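Local atomic coordinates of hypothetical bacterial 6-phosphogluconolactonase (Bacteroides fragilis, PDB entry 3SCY), a protein that probably hydrolyses 6-phosphogluconolactone to 6-phosphogluconate, a step of the pentose phosphate pathway, and is built as a seven-bladed beta-propeller. Residues T176-K181 with A204-P209; P102-T107 with C159-P164; T20-N25 with A50-L55; F34-G39 with I312-G317. One frame throughout, in Å; residues are numbered along the deposited sequence.

Contact 1: T176-K181 with A204-P209; sequences TDQIHK and AFKVAP
Ile-179 and Phe-205 form an antiparallel hydrogen-bonded pair joining the third strand of one propeller blade to its outermost, fourth strand. Both bonds are short and nearly straight: Phe-205 N reaches Ile-179 O over 2.8 Å, and Ile-179 N reaches Phe-205 O over 2.9 Å. Beyond the end of strand 197-206, Val-207 N adds another bond, 2.9 Å to Asp-177 O at 174°, where Asp-177 and Gln-178 face Asp-173 in a G1 beta bulge. At this strand end, beside Val-207, the buried Asp-177 carboxylate is bonded by the backbone N-H groups of Gly-210 and Gly-212, which would favour its negative charge.

Ile-179 and Lys-181 continue the buried part. Ile-179 also touches Leu-170 and Phe-238. The extended Lys-181 chain passes the Phe-205 ring obliquely, CD 4.0 Å from CE2, and NZ ends on the carbonyls of Thr-201 and Gly-243.

The face of Gln-178 and Ala-204 opens toward solvent at the exposed Lys-206. There Gln-178 NE2 rests 3.6 Å from Ala-204 CB, a van der Waals contact. Lys-206 bends at chi2 (72°), which sets its CD 3.4 Å from Asp-177 O, while NZ donates to Val-207 O. NZ stays 4.5 Å from Asp-177 OD2, beyond a salt bridge; water 1 spans the gap, accepting from Lys-206 NZ and donating to Asp-177 OD2, each over 2.9 Å.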
loop_
_atom_site.group_PDB
_atom_site.type_symbol
_atom_site.label_atom_id
_atom_site.label_comp_id
_atom_site.label_asym_id
_atom_site.label_seq_id
_atom_site.Cartn_x
_atom_site.Cartn_y
_atom_site.Cartn_z
ATOM N N THR A 176 13.201 -9.400 -8.568
ATOM C CA THR A 176 14.604 -9.743 -8.301
ATOM C C THR A 176 14.867 -10.116 -6.839
ATOM O O THR A 176 16.035 -10.279 -6.481
ATOM C CB THR A 176 15.533 -8.600 -8.735
ATOM O OG1 THR A 176 15.352 -7.496 -7.848
ATOM C CG2 THR A 176 15.302 -8.173 -10.176
ATOM N N ASP A 177 13.806 -10.248 -5.999
ATOM C CA ASP A 177 13.964 -10.621 -4.578
ATOM C C ASP A 177 14.854 -9.613 -3.831
ATOM O O ASP A 177 15.668 -9.996 -2.997
ATOM C CB ASP A 177 14.516 -12.060 -4.442
ATOM C CG ASP A 177 13.510 -13.076 -4.933
ATOM O OD1 ASP A 177 12.325 -12.971 -4.547
ATOM O OD2 ASP A 177 13.899 -13.967 -5.711
ATOM N N GLN A 178 14.675 -8.339 -4.118
ATOM C CA GLN A 178 15.454 -7.283 -3.484
ATOM C C GLN A 178 14.586 -6.148 -3.015
ATOM O O GLN A 178 13.508 -5.917 -3.550
ATOM C CB GLN A 178 16.512 -6.712 -4.457
ATOM C CG GLN A 178 17.646 -7.672 -4.787
ATOM C CD GLN A 178 18.566 -7.083 -5.826
ATOM O OE1 GLN A 178 18.184 -6.820 -6.971
ATOM N NE2 GLN A 178 19.809 -6.890 -5.452
ATOM N N ILE A 179 15.074 -5.434 -2.010
ATOM C CA ILE A 179 14.551 -4.170 -1.536
ATOM C C ILE A 179 15.651 -3.158 -1.888
ATOM O O ILE A 179 16.719 -3.176 -1.269
ATOM C CB ILE A 179 14.179 -4.155 -0.040
ATOM C CG1 ILE A 179 13.132 -5.255 0.280
ATOM C CG2 ILE A 179 13.650 -2.757 0.351
ATOM C CD1 ILE A 179 13.011 -5.608 1.803
ATOM N N HIS A 180 15.408 -2.329 -2.905
ATOM C CA HIS A 180 16.354 -1.303 -3.350
ATOM C C HIS A 180 16.356 -0.133 -2.363
ATOM O O HIS A 180 15.305 0.226 -1.834
ATOM C CB HIS A 180 16.006 -0.836 -4.766
ATOM C CG HIS A 180 15.996 -1.958 -5.748
ATOM N ND1 HIS A 180 17.180 -2.460 -6.291
ATOM C CD2 HIS A 180 14.947 -2.625 -6.279
ATOM C CE1 HIS A 180 16.806 -3.438 -7.103
ATOM N NE2 HIS A 180 15.476 -3.567 -7.143
ATOM N N LYS A 181 17.548 0.428 -2.081
ATOM C CA LYS A 181 17.699 1.514 -1.121
ATOM C C LYS A 181 18.191 2.803 -1.788
ATOM O O LYS A 181 19.170 2.787 -2.553
ATOM C CB LYS A 181 18.692 1.084 -0.022
ATOM C CG LYS A 181 18.872 2.128 1.083
ATOM C CD LYS A 181 19.947 1.725 2.089
ATOM C CE LYS A 181 20.349 2.907 2.943
ATOM N NZ LYS A 181 21.353 2.503 3.967
ATOM N N ALA A 204 20.971 -2.386 -2.294
ATOM C CA ALA A 204 19.815 -3.249 -2.106
ATOM C C ALA A 204 20.032 -4.230 -0.990
ATOM O O ALA A 204 21.167 -4.579 -0.662
ATOM C CB ALA A 204 19.507 -4.008 -3.392
ATOM N N PHE A 205 18.924 -4.702 -0.427
ATOM C CA PHE A 205 18.889 -5.807 0.525
ATOM C C PHE A 205 18.324 -6.992 -0.220
ATOM O O PHE A 205 17.351 -6.849 -0.952
ATOM C CB PHE A 205 18.046 -5.462 1.772
ATOM C CG PHE A 205 18.529 -4.224 2.488
ATOM C CD1 PHE A 205 19.649 -4.269 3.311
ATOM C CD2 PHE A 205 17.897 -2.997 2.296
ATOM C CE1 PHE A 205 20.114 -3.120 3.950
ATOM C CE2 PHE A 205 18.363 -1.844 2.949
ATOM C CZ PHE A 205 19.483 -1.916 3.754
ATOM N N LYS A 206 18.914 -8.156 -0.049
ATOM C CA LYS A 206 18.462 -9.345 -0.750
ATOM C C LYS A 206 17.632 -10.211 0.184
ATOM O O LYS A 206 17.966 -10.331 1.363
ATOM C CB LYS A 206 19.695 -10.110 -1.294
ATOM C CG LYS A 206 19.406 -11.404 -2.077
ATOM C CD LYS A 206 18.798 -11.178 -3.474
ATOM C CE LYS A 206 18.755 -12.440 -4.312
ATOM N NZ LYS A 206 17.917 -13.518 -3.702
ATOM N N VAL A 207 16.543 -10.802 -0.335
ATOM C CA VAL A 207 15.742 -11.757 0.450
ATOM C C VAL A 207 15.828 -13.129 -0.235
ATOM O O VAL A 207 16.351 -13.226 -1.354
ATOM C CB VAL A 207 14.280 -11.324 0.746
ATOM C CG1 VAL A 207 14.235 -10.023 1.559
ATOM C CG2 VAL A 207 13.458 -11.207 -0.533
ATOM N N ALA A 208 15.345 -14.193 0.435
ATOM C CA ALA A 208 15.433 -15.562 -0.082
ATOM C C ALA A 208 14.937 -15.672 -1.545
ATOM O O ALA A 208 13.881 -15.123 -1.863
ATOM C CB ALA A 208 14.654 -16.521 0.810
ATOM N N PRO A 209 15.680 -16.372 -2.444
ATOM C CA PRO A 209 15.227 -16.482 -3.840
ATOM C C PRO A 209 13.815 -17.036 -3.959
ATOM O O PRO A 209 13.432 -17.943 -3.215
ATOM C CB PRO A 209 16.242 -17.451 -4.467
ATOM C CG PRO A 209 17.482 -17.263 -3.635
ATOM C CD PRO A 209 16.968 -17.074 -2.238
HETATM O O HOH W 1 16.698 -14.379 -6.137
#

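Contact 2: P102-T107 with C159-P164; sequences PCYLTT and CVRITP
Tyr-104 has its CG anti to the backbone N (chi1 -159°), and Cys-159 has its SG likewise anti (chi1 -168°), which brings the sulfur over one face of the tyrosine ring. SG lies 3.8 Å from the ring centroid and 17° off the normal, a sulfur-aromatic contact displaced toward the rim. Cys-159 CA also sits over the face, 4.2 Å from the centroid, as a CH-pi contact.

Farther out on the ring, Tyr-104 CE1 comes to 3.3 Å from Val-160 O, a buried carbonyl with no hydrogen-bond partner in the model. Tyr-104 OH lies 3.3 Å from Arg-161 CD, whose chain bends at chi2 and chi3 while NH1 donates to Leu-216 O. Ile-162 CD1 touches Thr-107 O at 3.4 Å.

Polar contact between the strands runs through water 2, which is 2.7 Å from Thr-106 OG1 and accepts from Arg-161 NE and Ile-162 N, both at 3.1 Å. Tyr-104 is further packed by Tyr-54, stacked on it, and by His-215, edge-to-face. Near the chain centre, strands 102-107 and 157-162 run almost parallel, each the first of its own four-stranded sheet: the side-by-side innermost strands of adjacent blades in a beta-propeller.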
loop_
_atom_site.group_PDB
_atom_site.type_symbol
_atom_site.label_atom_id
_atom_site.label_comp_id
_atom_site.label_asym_id
_atom_site.label_seq_id
_atom_site.Cartn_x
_atom_site.Cartn_y
_atom_site.Cartn_z
ATOM N N PRO A 102 2.081 1.314 -13.042
ATOM C CA PRO A 102 2.323 1.913 -11.712
ATOM C C PRO A 102 1.304 1.313 -10.763
ATOM O O PRO A 102 0.122 1.266 -11.095
ATOM C CB PRO A 102 2.166 3.417 -11.962
ATOM C CG PRO A 102 1.228 3.489 -13.175
ATOM C CD PRO A 102 1.651 2.330 -14.031
ATOM N N CYS A 103 1.765 0.752 -9.612
ATOM C CA CYS A 103 0.849 -0.016 -8.766
ATOM C C CYS A 103 0.922 0.371 -7.299
ATOM O O CYS A 103 0.240 -0.239 -6.463
ATOM C CB CYS A 103 1.151 -1.503 -8.932
ATOM S SG CYS A 103 2.803 -1.969 -8.338
ATOM N N TYR A 104 1.739 1.358 -6.975
ATOM C CA TYR A 104 1.933 1.852 -5.618
ATOM C C TYR A 104 2.474 3.247 -5.702
ATOM O O TYR A 104 3.218 3.542 -6.649
ATOM C CB TYR A 104 2.929 0.973 -4.829
ATOM C CG TYR A 104 2.796 1.104 -3.319
ATOM C CD1 TYR A 104 3.474 2.105 -2.617
ATOM C CD2 TYR A 104 2.097 0.162 -2.585
ATOM C CE1 TYR A 104 3.385 2.210 -1.225
ATOM C CE2 TYR A 104 2.026 0.231 -1.192
ATOM C CZ TYR A 104 2.653 1.268 -0.519
ATOM O OH TYR A 104 2.615 1.295 0.855
ATOM N N LEU A 105 2.188 4.088 -4.722
ATOM C CA LEU A 105 2.821 5.406 -4.727
ATOM C C LEU A 105 2.989 5.919 -3.300
ATOM O O LEU A 105 2.308 5.451 -2.362
ATOM C CB LEU A 105 2.112 6.415 -5.680
ATOM C CG LEU A 105 0.793 7.067 -5.267
ATOM C CD1 LEU A 105 0.288 7.968 -6.391
ATOM C CD2 LEU A 105 -0.317 6.049 -4.952
ATOM N N THR A 106 3.975 6.813 -3.100
ATOM C CA THR A 106 4.198 7.407 -1.789
ATOM C C THR A 106 4.549 8.879 -1.982
ATOM O O THR A 106 4.755 9.311 -3.114
ATOM C CB THR A 106 5.251 6.651 -0.960
ATOM O OG1 THR A 106 5.080 7.071 0.401
ATOM C CG2 THR A 106 6.686 6.908 -1.436
ATOM N N THR A 107 4.542 9.657 -0.900
ATOM C CA THR A 107 4.855 11.073 -0.981
ATOM C C THR A 107 5.603 11.517 0.252
ATOM O O THR A 107 5.440 10.932 1.344
ATOM C CB THR A 107 3.545 11.911 -1.119
ATOM O OG1 THR A 107 3.881 13.292 -1.375
ATOM C CG2 THR A 107 2.637 11.856 0.144
ATOM N N CYS A 159 6.386 -1.621 -4.440
ATOM C CA CYS A 159 6.203 -0.809 -3.263
ATOM C C CYS A 159 7.314 0.193 -3.178
ATOM O O CYS A 159 8.435 -0.107 -3.591
ATOM C CB CYS A 159 6.170 -1.694 -2.017
ATOM S SG CYS A 159 5.600 -0.856 -0.511
ATOM N N VAL A 160 7.004 1.401 -2.717
ATOM C CA VAL A 160 7.973 2.441 -2.442
ATOM C C VAL A 160 7.607 3.039 -1.089
ATOM O O VAL A 160 6.460 3.451 -0.879
ATOM C CB VAL A 160 8.101 3.527 -3.548
ATOM C CG1 VAL A 160 8.917 3.006 -4.724
ATOM C CG2 VAL A 160 6.734 4.038 -4.010
ATOM N N ARG A 161 8.546 3.005 -0.135
ATOM C CA ARG A 161 8.313 3.525 1.210
ATOM C C ARG A 161 9.402 4.450 1.673
ATOM O O ARG A 161 10.578 4.142 1.515
ATOM C CB ARG A 161 8.236 2.407 2.259
ATOM C CG ARG A 161 7.166 1.331 2.044
ATOM C CD ARG A 161 5.728 1.891 1.905
ATOM N NE ARG A 161 5.387 2.923 2.886
ATOM C CZ ARG A 161 5.006 2.687 4.135
ATOM N NH1 ARG A 161 4.894 1.440 4.579
ATOM N NH2 ARG A 161 4.732 3.697 4.955
ATOM N N ILE A 162 9.020 5.566 2.305
ATOM C CA ILE A 162 9.977 6.450 2.940
ATOM C C ILE A 162 10.161 5.911 4.343
ATOM O O ILE A 162 9.159 5.550 4.979
ATOM C CB ILE A 162 9.458 7.889 2.875
ATOM C CG1 ILE A 162 9.445 8.335 1.390
ATOM C CG2 ILE A 162 10.349 8.839 3.743
ATOM C CD1 ILE A 162 8.567 9.561 1.066
ATOM N N THR A 163 11.416 5.784 4.812
ATOM C CA THR A 163 11.718 5.217 6.121
ATOM C C THR A 163 11.199 6.140 7.248
ATOM O O THR A 163 11.060 7.351 7.043
ATOM C CB THR A 163 13.209 4.877 6.256
ATOM O OG1 THR A 163 13.944 6.038 5.903
ATOM C CG2 THR A 163 13.615 3.710 5.338
ATOM N N PRO A 164 10.976 5.602 8.468
ATOM C CA PRO A 164 10.410 6.439 9.551
ATOM C C PRO A 164 11.302 7.584 10.012
ATOM O O PRO A 164 10.838 8.463 10.746
ATOM C CB PRO A 164 10.206 5.454 10.706
ATOM C CG PRO A 164 10.226 4.128 10.095
ATOM C CD PRO A 164 11.067 4.181 8.880
HETATM O O HOH W 2 5.984 5.946 2.706
#

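Contact 3: T20-N25 with A50-L55; sequences TYTSGN and ANPSYL
Thr-22 and Asn-51 exchange two hydrogen bonds that carry the polar part of this loop-to-loop contact. Thr-22 N donates to Asn-51 OD1 over 2.9 Å at 171°, nearly along the C=O axis. In return, Asn-51 N donates to Thr-22 OG1, also over 2.9 Å; chi1 of 53° puts that hydroxyl between the backbone N and the carbonyl carbon. Water 3 donates to the same Asn-51 OD1 at 2.6 Å, so backbone and solvent both grip the oxygen, while ND2 is held by Glu-69 O. A weak bond from Thr-20 N to Pro-52 O, 3.2 Å long, joins the two segments; Pro-52 is the central residue of an inverse gamma turn. Tyr-21 OH and Ser-53 OG both bond Glu-69 OE1, so one carboxylate oxygen serves both hydroxyls.

The remaining contacts are van der Waals. Tyr-21 presents its ring edge to the Asn-51 amide, CD1 3.6 Å from OD1, with the two planes 73° apart. The outer part of that ring meets Ser-53, CE1 lying 3.6 Å from CB. Thr-22 CG2 touches Pro-52 CD at 3.9 Å.

The loop after strand 13-20 meets the linker from strand 41-48 to strand 55-57, between one blade and the next; Val-355 of strand 354-360 packs on Tyr-21 and Ser-53, and Ser-66 of strand 63-68 on Pro-52.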
loop_
_atom_site.group_PDB
_atom_site.type_symbol
_atom_site.label_atom_id
_atom_site.label_comp_id
_atom_site.label_asym_id
_atom_site.label_seq_id
_atom_site.Cartn_x
_atom_site.Cartn_y
_atom_site.Cartn_z
ATOM N N THR A 20 -10.006 1.134 -7.463
ATOM C CA THR A 20 -10.522 -0.036 -8.178
ATOM C C THR A 20 -9.840 -0.281 -9.502
ATOM O O THR A 20 -9.062 0.544 -9.972
ATOM C CB THR A 20 -12.013 0.227 -8.526
ATOM O OG1 THR A 20 -12.103 1.258 -9.530
ATOM C CG2 THR A 20 -12.879 0.583 -7.300
ATOM N N TYR A 21 -10.180 -1.412 -10.131
ATOM C CA TYR A 21 -9.872 -1.642 -11.541
ATOM C C TYR A 21 -11.139 -1.288 -12.299
ATOM O O TYR A 21 -12.245 -1.587 -11.833
ATOM C CB TYR A 21 -9.420 -3.070 -11.808
ATOM C CG TYR A 21 -7.990 -3.302 -11.386
ATOM C CD1 TYR A 21 -6.937 -2.678 -12.045
ATOM C CD2 TYR A 21 -7.688 -4.117 -10.301
ATOM C CE1 TYR A 21 -5.615 -2.899 -11.667
ATOM C CE2 TYR A 21 -6.371 -4.357 -9.922
ATOM C CZ TYR A 21 -5.337 -3.727 -10.591
ATOM O OH TYR A 21 -4.038 -3.947 -10.183
ATOM N N THR A 22 -10.995 -0.603 -13.441
ATOM C CA THR A 22 -12.153 -0.109 -14.174
ATOM C C THR A 22 -12.470 -0.919 -15.455
ATOM O O THR A 22 -13.218 -0.406 -16.284
ATOM C CB THR A 22 -11.948 1.380 -14.494
ATOM O OG1 THR A 22 -10.688 1.572 -15.150
ATOM C CG2 THR A 22 -11.985 2.241 -13.243
ATOM N N SER A 23 -11.974 -2.184 -15.579
ATOM C CA SER A 23 -12.265 -3.067 -16.737
ATOM C C SER A 23 -13.733 -3.486 -16.763
ATOM O O SER A 23 -14.217 -3.934 -17.803
ATOM C CB SER A 23 -11.382 -4.315 -16.733
ATOM O OG SER A 23 -11.295 -4.916 -15.449
ATOM N N GLY A 24 -14.415 -3.360 -15.628
ATOM C CA GLY A 24 -15.830 -3.690 -15.496
ATOM C C GLY A 24 -16.690 -2.447 -15.400
ATOM O O GLY A 24 -16.518 -1.515 -16.189
ATOM N N ASN A 25 -17.581 -2.406 -14.395
ATOM C CA ASN A 25 -18.552 -1.328 -14.168
ATOM C C ASN A 25 -18.039 -0.207 -13.264
ATOM O O ASN A 25 -18.757 0.780 -13.089
ATOM C CB ASN A 25 -19.845 -1.886 -13.563
ATOM C CG ASN A 25 -20.690 -2.696 -14.510
ATOM O OD1 ASN A 25 -20.805 -2.397 -15.708
ATOM N ND2 ASN A 25 -21.340 -3.719 -13.975
ATOM N N ALA A 50 -9.340 6.163 -14.741
ATOM C CA ALA A 50 -9.023 4.832 -15.251
ATOM C C ALA A 50 -8.013 4.096 -14.387
ATOM O O ALA A 50 -6.985 4.662 -14.020
ATOM C CB ALA A 50 -8.507 4.953 -16.663
ATOM N N ASN A 51 -8.343 2.825 -14.023
ATOM C CA ASN A 51 -7.524 1.918 -13.212
ATOM C C ASN A 51 -6.767 2.625 -12.061
ATOM O O ASN A 51 -5.536 2.505 -11.959
ATOM C CB ASN A 51 -6.541 1.131 -14.061
ATOM C CG ASN A 51 -7.213 0.059 -14.859
ATOM O OD1 ASN A 51 -8.307 -0.390 -14.531
ATOM N ND2 ASN A 51 -6.657 -0.222 -16.023
ATOM N N PRO A 52 -7.496 3.313 -11.159
ATOM C CA PRO A 52 -6.838 3.907 -9.981
ATOM C C PRO A 52 -6.625 2.819 -8.905
ATOM O O PRO A 52 -7.304 2.790 -7.867
ATOM C CB PRO A 52 -7.840 4.977 -9.553
ATOM C CG PRO A 52 -9.179 4.387 -9.894
ATOM C CD PRO A 52 -8.966 3.537 -11.129
ATOM N N SER A 53 -5.725 1.854 -9.210
ATOM C CA SER A 53 -5.578 0.674 -8.348
ATOM C C SER A 53 -4.857 0.942 -7.021
ATOM O O SER A 53 -4.881 0.098 -6.118
ATOM C CB SER A 53 -4.889 -0.450 -9.093
ATOM O OG SER A 53 -3.565 -0.042 -9.370
ATOM N N TYR A 54 -4.216 2.088 -6.915
ATOM C CA TYR A 54 -3.579 2.516 -5.687
ATOM C C TYR A 54 -3.683 4.014 -5.631
ATOM O O TYR A 54 -3.541 4.696 -6.651
ATOM C CB TYR A 54 -2.096 2.040 -5.572
ATOM C CG TYR A 54 -1.710 1.780 -4.135
ATOM C CD1 TYR A 54 -1.991 0.554 -3.532
ATOM C CD2 TYR A 54 -1.188 2.798 -3.334
ATOM C CE1 TYR A 54 -1.781 0.349 -2.170
ATOM C CE2 TYR A 54 -0.951 2.591 -1.968
ATOM C CZ TYR A 54 -1.252 1.363 -1.398
ATOM O OH TYR A 54 -1.055 1.114 -0.052
ATOM N N LEU A 55 -3.925 4.523 -4.449
ATOM C CA LEU A 55 -4.036 5.955 -4.246
ATOM C C LEU A 55 -3.617 6.304 -2.833
ATOM O O LEU A 55 -3.596 5.457 -1.934
ATOM C CB LEU A 55 -5.480 6.454 -4.530
ATOM C CG LEU A 55 -6.645 5.712 -3.854
ATOM C CD1 LEU A 55 -6.815 6.133 -2.418
ATOM C CD2 LEU A 55 -7.949 6.037 -4.550
HETATM O O HOH W 3 -9.062 -2.728 -15.450
#

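Contact 4: F34-G39 with I312-G317; sequences FNEETG and IITPNG
Asn-316 ND2 is gripped from two residues of the other turn: it donates to Glu-36 O over 2.8 Å at 169°, and weakly to Glu-37 OE2 over 2.9 Å. Glu-36 O lies close to the amide plane, whereas ND2 stands well above the plane of that carbonyl. Asn-316 N adds a third bond, to Glu-36 OE1 at 2.9 Å on the syn side, tilted out of the carboxylate plane.

The Glu-36 and Asn-316 side chains meet tip to tip, their flat groups stacked with planes 12° apart. In this stack OE1 and Asn-316 OD1 are only 3.1 Å apart, two acceptors; OD1 instead accepts hydrogen bonds from Thr-314 OG1 (2.7 Å) and Lys-318 N, a pairing that helps hold the amide orientation. The Glu-36 chain runs extended beyond CG, carrying its carboxylate to Asn-316.

Beside the polar groups, Thr-314 CG2 touches Glu-36 CB and Phe-34 CE2, each at 3.7 Å. An Asx turn at Asn-35 and a type I beta turn, Thr-314 to Gly-317, shape the two backbones. The contact joins the ends of strands 28-35 and 310-313, in neighbouring blades, with Leu-14 of strand 13-20, Leu-321 of strand 319-324 and Phe-359 of strand 354-360 packed against it.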
loop_
_atom_site.group_PDB
_atom_site.type_symbol
_atom_site.label_atom_id
_atom_site.label_comp_id
_atom_site.label_asym_id
_atom_site.label_seq_id
_atom_site.Cartn_x
_atom_site.Cartn_y
_atom_site.Cartn_z
ATOM N N PHE A 34 -17.084 6.287 6.874
ATOM C CA PHE A 34 -17.045 5.006 7.595
ATOM C C PHE A 34 -16.950 5.285 9.094
ATOM O O PHE A 34 -16.012 5.962 9.527
ATOM C CB PHE A 34 -15.869 4.110 7.115
ATOM C CG PHE A 34 -15.854 2.784 7.856
ATOM C CD1 PHE A 34 -16.695 1.736 7.469
ATOM C CD2 PHE A 34 -15.049 2.604 8.977
ATOM C CE1 PHE A 34 -16.718 0.534 8.183
ATOM C CE2 PHE A 34 -15.062 1.392 9.678
ATOM C CZ PHE A 34 -15.905 0.372 9.284
ATOM N N ASN A 35 -17.894 4.744 9.890
ATOM C CA ASN A 35 -17.858 4.971 11.329
ATOM C C ASN A 35 -17.003 3.888 11.999
ATOM O O ASN A 35 -17.376 2.714 11.963
ATOM C CB ASN A 35 -19.276 5.000 11.885
ATOM C CG ASN A 35 -19.339 5.503 13.288
ATOM O OD1 ASN A 35 -18.604 5.047 14.177
ATOM N ND2 ASN A 35 -20.182 6.492 13.509
ATOM N N GLU A 36 -15.839 4.276 12.575
ATOM C CA GLU A 36 -14.907 3.309 13.185
ATOM C C GLU A 36 -15.356 2.866 14.599
ATOM O O GLU A 36 -14.621 2.133 15.251
ATOM C CB GLU A 36 -13.447 3.810 13.198
ATOM C CG GLU A 36 -13.170 5.061 14.027
ATOM C CD GLU A 36 -11.722 5.353 14.387
ATOM O OE1 GLU A 36 -10.819 4.586 13.974
ATOM O OE2 GLU A 36 -11.498 6.331 15.137
ATOM N N GLU A 37 -16.534 3.301 15.063
ATOM C CA GLU A 37 -17.037 2.826 16.372
ATOM C C GLU A 37 -18.227 1.880 16.143
ATOM O O GLU A 37 -18.510 1.034 16.999
ATOM C CB GLU A 37 -17.413 3.980 17.349
ATOM C CG GLU A 37 -16.259 4.853 17.849
ATOM C CD GLU A 37 -15.079 4.285 18.628
ATOM O OE1 GLU A 37 -15.252 3.262 19.327
ATOM O OE2 GLU A 37 -13.991 4.907 18.586
ATOM N N THR A 38 -18.917 1.991 14.986
ATOM C CA THR A 38 -20.086 1.150 14.680
ATOM C C THR A 38 -19.972 0.266 13.429
ATOM O O THR A 38 -20.739 -0.694 13.306
ATOM C CB THR A 38 -21.353 1.989 14.509
ATOM O OG1 THR A 38 -21.209 2.791 13.342
ATOM C CG2 THR A 38 -21.678 2.851 15.731
ATOM N N GLY A 39 -19.077 0.616 12.491
ATOM C CA GLY A 39 -18.929 -0.156 11.264
ATOM C C GLY A 39 -19.888 0.217 10.156
ATOM O O GLY A 39 -19.865 -0.396 9.086
ATOM N N ILE A 312 -7.248 -2.594 5.349
ATOM C CA ILE A 312 -6.836 -1.482 6.197
ATOM C C ILE A 312 -7.415 -1.701 7.587
ATOM O O ILE A 312 -8.462 -2.351 7.729
ATOM C CB ILE A 312 -7.298 -0.134 5.580
ATOM C CG1 ILE A 312 -6.611 1.073 6.259
ATOM C CG2 ILE A 312 -8.846 -0.005 5.562
ATOM C CD1 ILE A 312 -6.742 2.372 5.435
ATOM N N ILE A 313 -6.743 -1.149 8.617
ATOM C CA ILE A 313 -7.229 -1.167 10.002
ATOM C C ILE A 313 -7.591 0.285 10.362
ATOM O O ILE A 313 -6.834 1.213 10.061
ATOM C CB ILE A 313 -6.181 -1.780 10.959
ATOM C CG1 ILE A 313 -5.840 -3.216 10.518
ATOM C CG2 ILE A 313 -6.685 -1.750 12.416
ATOM C CD1 ILE A 313 -4.717 -3.868 11.285
ATOM N N THR A 314 -8.723 0.475 11.045
ATOM C CA THR A 314 -9.102 1.826 11.471
ATOM C C THR A 314 -8.089 2.357 12.499
ATOM O O THR A 314 -7.512 1.568 13.262
ATOM C CB THR A 314 -10.520 1.825 12.022
ATOM O OG1 THR A 314 -10.616 0.913 13.142
ATOM C CG2 THR A 314 -11.572 1.512 10.940
ATOM N N PRO A 315 -7.919 3.707 12.589
ATOM C CA PRO A 315 -6.941 4.265 13.546
ATOM C C PRO A 315 -7.182 3.854 15.006
ATOM O O PRO A 315 -6.213 3.727 15.754
ATOM C CB PRO A 315 -7.104 5.782 13.376
ATOM C CG PRO A 315 -7.544 5.933 11.947
ATOM C CD PRO A 315 -8.483 4.761 11.720
ATOM N N ASN A 316 -8.440 3.599 15.409
ATOM C CA ASN A 316 -8.749 3.190 16.783
ATOM C C ASN A 316 -8.509 1.678 16.988
ATOM O O ASN A 316 -8.709 1.173 18.089
ATOM C CB ASN A 316 -10.174 3.581 17.177
ATOM C CG ASN A 316 -11.285 2.814 16.512
ATOM O OD1 ASN A 316 -11.063 1.990 15.615
ATOM N ND2 ASN A 316 -12.517 3.145 16.858
ATOM N N GLY A 317 -8.137 0.972 15.908
ATOM C CA GLY A 317 -7.865 -0.467 15.944
ATOM C C GLY A 317 -9.079 -1.360 16.028
ATOM O O GLY A 317 -8.945 -2.589 16.138
#

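From the N terminus, contact 3 opens at 20-25, contact 4 opens at 34-39, and contact 3 closes at 50-55, so these two cross. Contact 4 closes only at 312-317, joining the first and last parts of the propeller ring, where strand 354-360 also completes the sheet of the N-terminal strands. Nested inside that long loop come contact 2 (102-107 with 159-164) and then contact 1 (176-181 with 204-209), in series. Both reach the sheet containing 157-162, contact 2 on its inner strand and contact 1 on its outer two. Contacts 2 and 3 touch where Tyr-54 and Leu-55 pack against Cys-103 and Leu-105, whereas contacts 1 and 4 lie on opposite sides of the chain's centre.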